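Local coordinates for N-terminal cyanobactin protease (Planktothrix agardhii NIES-596, PDB 4H6W), which is probably a subtilisin-like serine protease that takes part in maturing the prenylagaramide cyanobactin precursor, here represented by its protease domain, at residues 135-138 against 139-142; 239-243 against 244-248. One frame throughout, in Å; residues are numbered along the deposited sequence.

Interaction 1: residues 135-138 against 139-142; sequences ADTW and LEKA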
ATOM      1  N   ALA A 135      20.223   1.609   4.286  1.00 51.11           N
ATOM      2  CA  ALA A 135      19.884   1.204   2.932  1.00 48.03           C
ATOM      3  C   ALA A 135      20.994   1.474   1.925  1.00 47.63           C
ATOM      4  O   ALA A 135      21.680   2.503   1.993  1.00 50.34           O
ATOM      5  CB  ALA A 135      18.595   1.878   2.486  1.00 47.20           C
ATOM      6  N   ASP A 136      21.160   0.520   1.014  1.00 47.03           N
ATOM      7  CA  ASP A 136      21.856   0.683  -0.261  1.00 48.58           C
ATOM      8  C   ASP A 136      21.608   2.074  -0.845  1.00 46.31           C
ATOM      9  O   ASP A 136      20.464   2.520  -0.922  1.00 47.86           O
ATOM     10  CB  ASP A 136      21.317  -0.385  -1.214  1.00 54.62           C
ATOM     11  CG  ASP A 136      22.083  -0.470  -2.522  1.00 63.49           C
ATOM     12  OD1 ASP A 136      22.293   0.570  -3.194  1.00 67.86           O
ATOM     13  OD2 ASP A 136      22.441  -1.608  -2.901  1.00 67.34           O
ATOM     14  N   THR A 137      22.662   2.763  -1.268  1.00 44.48           N
ATOM     15  CA  THR A 137      22.490   4.149  -1.699  1.00 42.90           C
ATOM     16  C   THR A 137      21.616   4.313  -2.951  1.00 43.01           C
ATOM     17  O   THR A 137      21.000   5.368  -3.136  1.00 44.40           O
ATOM     18  CB  THR A 137      23.825   4.949  -1.815  1.00 45.26           C
ATOM     19  OG1 THR A 137      24.327   4.917  -3.159  1.00 47.54           O
ATOM     20  CG2 THR A 137      24.867   4.430  -0.856  1.00 41.94           C
ATOM     21  N   TRP A 138      21.554   3.281  -3.799  1.00 41.06           N
ATOM     22  CA  TRP A 138      20.688   3.331  -4.981  1.00 42.54           C
ATOM     23  C   TRP A 138      19.209   3.294  -4.595  1.00 42.39           C
ATOM     24  O   TRP A 138      18.369   3.928  -5.239  1.00 41.28           O
ATOM     25  CB  TRP A 138      21.032   2.250  -6.016  1.00 47.10           C
ATOM     26  CG  TRP A 138      22.237   2.615  -6.842  1.00 54.86           C
ATOM     27  CD1 TRP A 138      23.449   1.967  -6.869  1.00 55.03           C
ATOM     28  CD2 TRP A 138      22.365   3.737  -7.731  1.00 57.63           C
ATOM     29  NE1 TRP A 138      24.309   2.611  -7.730  1.00 56.57           N
ATOM     30  CE2 TRP A 138      23.674   3.697  -8.271  1.00 58.71           C
ATOM     31  CE3 TRP A 138      21.500   4.768  -8.128  1.00 57.60           C
ATOM     32  CZ2 TRP A 138      24.137   4.648  -9.187  1.00 61.47           C
ATOM     33  CZ3 TRP A 138      21.960   5.712  -9.039  1.00 61.49           C
ATOM     34  CH2 TRP A 138      23.268   5.645  -9.558  1.00 63.57           C
ATOM     35  N   LEU A 139      18.902   2.577  -3.521  1.00 41.75           N
ATOM     36  CA  LEU A 139      17.560   2.605  -2.969  1.00 38.91           C
ATOM     37  C   LEU A 139      17.238   3.994  -2.435  1.00 38.46           C
ATOM     38  O   LEU A 139      16.167   4.531  -2.728  1.00 38.90           O
ATOM     39  CB  LEU A 139      17.380   1.544  -1.882  1.00 35.81           C
ATOM     40  CG  LEU A 139      15.942   1.355  -1.378  1.00 36.18           C
ATOM     41  CD1 LEU A 139      14.972   1.091  -2.531  1.00 33.20           C
ATOM     42  CD2 LEU A 139      15.877   0.235  -0.338  1.00 34.99           C
ATOM     43  N   GLU A 140      18.165   4.574  -1.670  1.00 37.61           N
ATOM     44  CA  GLU A 140      17.987   5.926  -1.122  1.00 39.46           C
ATOM     45  C   GLU A 140      17.697   6.963  -2.213  1.00 38.71           C
ATOM     46  O   GLU A 140      16.829   7.811  -2.035  1.00 36.32           O
ATOM     47  CB  GLU A 140      19.201   6.350  -0.305  1.00 41.78           C
ATOM     48  CG  GLU A 140      19.461   5.497   0.926  1.00 46.94           C
ATOM     49  CD  GLU A 140      20.672   5.979   1.715  1.00 54.04           C
ATOM     50  OE1 GLU A 140      21.700   6.346   1.091  1.00 55.60           O
ATOM     51  OE2 GLU A 140      20.602   5.994   2.963  1.00 54.43           O
ATOM     52  N   LYS A 141      18.426   6.861  -3.330  1.00 38.62           N
ATOM     53  CA  LYS A 141      18.237   7.689  -4.521  1.00 37.91           C
ATOM     54  C   LYS A 141      16.894   7.470  -5.212  1.00 35.57           C
ATOM     55  O   LYS A 141      16.322   8.404  -5.771  1.00 34.81           O
ATOM     56  CB  LYS A 141      19.363   7.437  -5.536  1.00 43.67           C
ATOM     57  CG  LYS A 141      20.744   7.896  -5.087  1.00 47.89           C
ATOM     58  CD  LYS A 141      21.617   8.259  -6.274  1.00 53.37           C
ATOM     59  CE  LYS A 141      23.084   8.356  -5.878  1.00 58.57           C
ATOM     60  NZ  LYS A 141      23.455   9.674  -5.285  1.00 61.94           N
ATOM     61  N   ALA A 142      16.412   6.232  -5.205  1.00 33.15           N
ATOM     62  CA  ALA A 142      15.081   5.916  -5.743  1.00 32.16           C
ATOM     63  C   ALA A 142      13.982   6.659  -4.965  1.00 30.97           C
ATOM     64  O   ALA A 142      13.071   7.234  -5.560  1.00 29.62           O
ATOM     65  CB  ALA A 142      14.839   4.409  -5.719  1.00 30.93           C
TER
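D136 and E140 begin the run of helical backbone bonds, with E140 N lying in the carbonyl plane of D136 O at 3.2 Å; K141 N to T137 O and A142 N to W138 O follow, and L139 N makes a weak bond to D136 O as well. Ahead of this first turn, D136 swings its carboxylate forward over it, to W138 N: with CG opposite the backbone N (chi1 -172°), OD1 accepts from W138 N at 2.9 Å through its anti lone pair, 152° at the hydrogen. E140 reaches back along the outside of the turn. Its CG lies 4.0 Å from A135 CB, while OE1 comes closest to T137 at CA, 3.6 Å away. One residue on, K141 runs past the indole of W138, its CD 3.8 Å from CZ3 and its CE above one face near the rim. L139 takes the inner side, CD2 4.2 Å from A135 CB; both side chains also touch V167 and L171, and L139 and D136 meet Q104 of helix 104-116. The bond from W138 N to D136 OD1 is an aspartate N-cap, and the other side chains pack around the first turn where helix 137-148 of the subtilisin-like fold starts.

Interaction 2: residues 239-243 against 244-248; sequences SLQIK and RGEKP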
ATOM      1  N   SER A 239      -7.965  10.706  -6.553  1.00 34.43           N
ATOM      2  CA  SER A 239      -9.070  10.796  -7.524  1.00 35.97           C
ATOM      3  C   SER A 239     -10.092  11.827  -7.057  1.00 36.42           C
ATOM      4  O   SER A 239     -10.659  12.564  -7.875  1.00 34.95           O
ATOM      5  CB  SER A 239      -9.762   9.445  -7.696  1.00 36.76           C
ATOM      6  OG  SER A 239      -8.826   8.431  -8.041  1.00 42.16           O
ATOM      7  N   LEU A 240     -10.296  11.872  -5.735  1.00 34.50           N
ATOM      8  CA  LEU A 240     -11.222  12.796  -5.098  1.00 35.07           C
ATOM      9  C   LEU A 240     -10.774  14.263  -5.269  1.00 37.52           C
ATOM     10  O   LEU A 240     -11.604  15.159  -5.491  1.00 40.90           O
ATOM     11  CB  LEU A 240     -11.383  12.422  -3.629  1.00 33.09           C
ATOM     12  CG  LEU A 240     -12.305  13.291  -2.774  1.00 34.16           C
ATOM     13  CD1 LEU A 240     -13.748  13.163  -3.242  1.00 33.01           C
ATOM     14  CD2 LEU A 240     -12.183  12.913  -1.302  1.00 31.75           C
ATOM     15  N   GLN A 241      -9.468  14.497  -5.199  1.00 37.14           N
ATOM     16  CA  GLN A 241      -8.906  15.819  -5.493  1.00 38.90           C
ATOM     17  C   GLN A 241      -9.196  16.251  -6.934  1.00 40.05           C
ATOM     18  O   GLN A 241      -9.553  17.414  -7.174  1.00 39.96           O
ATOM     19  CB  GLN A 241      -7.398  15.856  -5.231  1.00 37.70           C
ATOM     20  CG  GLN A 241      -6.992  15.629  -3.781  1.00 39.98           C
ATOM     21  CD  GLN A 241      -5.499  15.849  -3.558  1.00 42.55           C
ATOM     22  OE1 GLN A 241      -4.666  15.159  -4.144  1.00 44.50           O
ATOM     23  NE2 GLN A 241      -5.155  16.824  -2.720  1.00 41.19           N
ATOM     24  N   ILE A 242      -9.028  15.330  -7.890  1.00 40.08           N
ATOM     25  CA  ILE A 242      -9.351  15.622  -9.295  1.00 41.98           C
ATOM     26  C   ILE A 242     -10.834  15.983  -9.392  1.00 42.23           C
ATOM     27  O   ILE A 242     -11.196  17.011  -9.964  1.00 41.83           O
ATOM     28  CB  ILE A 242      -9.085  14.443 -10.261  1.00 41.72           C
ATOM     29  CG1 ILE A 242      -7.742  13.744  -9.976  1.00 42.24           C
ATOM     30  CG2 ILE A 242      -9.215  14.907 -11.705  1.00 40.24           C
ATOM     31  CD1 ILE A 242      -6.606  14.035 -10.929  1.00 41.62           C
ATOM     32  N   LYS A 243     -11.682  15.144  -8.802  1.00 43.15           N
ATOM     33  CA  LYS A 243     -13.128  15.370  -8.806  1.00 45.77           C
ATOM     34  C   LYS A 243     -13.483  16.787  -8.342  1.00 47.55           C
ATOM     35  O   LYS A 243     -14.429  17.405  -8.851  1.00 45.88           O
ATOM     36  CB  LYS A 243     -13.827  14.335  -7.930  1.00 45.08           C
ATOM     37  CG  LYS A 243     -15.332  14.274  -8.095  1.00 46.07           C
ATOM     38  CD  LYS A 243     -15.927  13.425  -6.980  1.00 50.15           C
ATOM     39  CE  LYS A 243     -17.432  13.275  -7.118  1.00 49.46           C
ATOM     40  NZ  LYS A 243     -17.741  12.459  -8.312  1.00 53.18           N
ATOM     41  N   ARG A 244     -12.715  17.297  -7.384  1.00 47.59           N
ATOM     42  CA  ARG A 244     -12.993  18.609  -6.824  1.00 48.04           C
ATOM     43  C   ARG A 244     -12.242  19.749  -7.503  1.00 46.62           C
ATOM     44  O   ARG A 244     -12.279  20.877  -7.023  1.00 48.18           O
ATOM     45  CB  ARG A 244     -12.719  18.608  -5.329  1.00 48.74           C
ATOM     46  CG  ARG A 244     -13.771  17.875  -4.526  1.00 52.66           C
ATOM     47  CD  ARG A 244     -13.204  17.550  -3.162  1.00 61.49           C
ATOM     48  NE  ARG A 244     -12.423  18.663  -2.615  1.00 62.06           N
ATOM     49  CZ  ARG A 244     -12.915  19.613  -1.820  1.00 63.35           C
ATOM     50  NH1 ARG A 244     -14.199  19.592  -1.470  1.00 59.64           N
ATOM     51  NH2 ARG A 244     -12.122  20.587  -1.374  1.00 62.26           N
ATOM     52  N   GLY A 245     -11.573  19.460  -8.616  1.00 45.25           N
ATOM     53  CA  GLY A 245     -10.824  20.474  -9.344  1.00 43.74           C
ATOM     54  C   GLY A 245      -9.551  20.900  -8.633  1.00 46.97           C
ATOM     55  O   GLY A 245      -8.991  21.955  -8.929  1.00 48.12           O
ATOM     56  N   GLU A 246      -9.093  20.082  -7.690  1.00 48.32           N
ATOM     57  CA  GLU A 246      -7.816  20.306  -7.010  1.00 48.80           C
ATOM     58  C   GLU A 246      -6.726  19.484  -7.711  1.00 47.68           C
ATOM     59  O   GLU A 246      -7.026  18.472  -8.340  1.00 46.53           O
ATOM     60  CB  GLU A 246      -7.942  19.951  -5.520  1.00 50.10           C
ATOM     61  CG  GLU A 246      -8.890  20.875  -4.754  1.00 56.43           C
ATOM     62  CD  GLU A 246      -9.321  20.348  -3.386  1.00 67.97           C
ATOM     63  OE1 GLU A 246      -9.337  19.112  -3.178  1.00 76.89           O
ATOM     64  OE2 GLU A 246      -9.669  21.170  -2.503  1.00 69.28           O
ATOM     65  N   LYS A 247      -5.473  19.929  -7.652  1.00 50.70           N
ATOM     66  CA  LYS A 247      -4.370  19.117  -8.204  1.00 50.90           C
ATOM     67  C   LYS A 247      -4.107  17.870  -7.337  1.00 46.14           C
ATOM     68  O   LYS A 247      -4.013  17.968  -6.113  1.00 46.98           O
ATOM     69  CB  LYS A 247      -3.092  19.939  -8.404  1.00 55.01           C
ATOM     70  CG  LYS A 247      -3.043  21.232  -7.602  1.00 68.58           C
ATOM     71  CD  LYS A 247      -1.670  21.902  -7.638  1.00 76.37           C
ATOM     72  CE  LYS A 247      -1.649  23.156  -6.765  1.00 84.48           C
ATOM     73  NZ  LYS A 247      -0.403  23.280  -5.943  1.00 58.13           N
ATOM     74  N   PRO A 248      -4.025  16.687  -7.963  1.00 41.17           N
ATOM     75  CA  PRO A 248      -3.698  15.507  -7.170  1.00 39.14           C
ATOM     76  C   PRO A 248      -2.307  15.683  -6.558  1.00 38.44           C
ATOM     77  O   PRO A 248      -1.353  15.943  -7.281  1.00 40.02           O
ATOM     78  CB  PRO A 248      -3.718  14.367  -8.205  1.00 38.34           C
ATOM     79  CG  PRO A 248      -3.500  15.030  -9.528  1.00 39.55           C
ATOM     80  CD  PRO A 248      -4.135  16.385  -9.405  1.00 40.76           C
TER
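Q241 O is held by two N-H groups from the residues that follow it: E246 N at 2.8 Å (143° at the hydrogen) and, more weakly, R244 N at 3.2 Å. R244 N shares its hydrogen with L240 O, the last i to i+4 bond of the helix in this contact. G245 N then turns back to I242 O at 2.8 Å, coming from well above that carbonyl's plane, and the positive phi of G245 (72°) lets the chain reverse. R244 and E246, on either side of the glycine in sequence, pair with each other. The arginine turns about its CG–CD bond (chi3 41°), which presents NE and NH2 side-on to the carboxylate: NH2 sits 2.8 Å from OE2 in a salt bridge, and NE 3.2 Å from OE1. Both nitrogens meet the carboxylate from above its plane, although OE1 lies in the plane of the guanidinium. NH1 of the same arginine pairs with E292, tying the turn to the segment after helix 282-289. On another flank, I242 lies across P248, CD1 3.5 Å from CG of the proline. Q241 sends its amide along the departing chain, OE1 resting 3.2 Å from P248 CA and accepting from D249 N. The paired bonds from E246 N and G245 N, with glycine at C-prime, define a Schellman motif ending helix 223-243.

In the fold
Interactions 1 and 2 are the two kinds of helix end: 135-142 starts helix 137-148 with an aspartate cap, and 239-248 finishes helix 223-243 with a Schellman motif. Their centres lie 31 Å apart and their nearest atoms about 17 Å, so they do not touch, and each centre is about 20 Å from the centre of the chain. Neither belongs to the predicted charge relay of D29, H64 and S224. Interaction 2 is nevertheless joined to it by one helix, since S224 lies in the first turn of 223-243 and interaction 2 closes its far end. Interaction 1 belongs to the beta-alpha-beta crossover in which helix 137-148 connects the neighbouring parallel strands 121-124 and 152-156 of the central sheet.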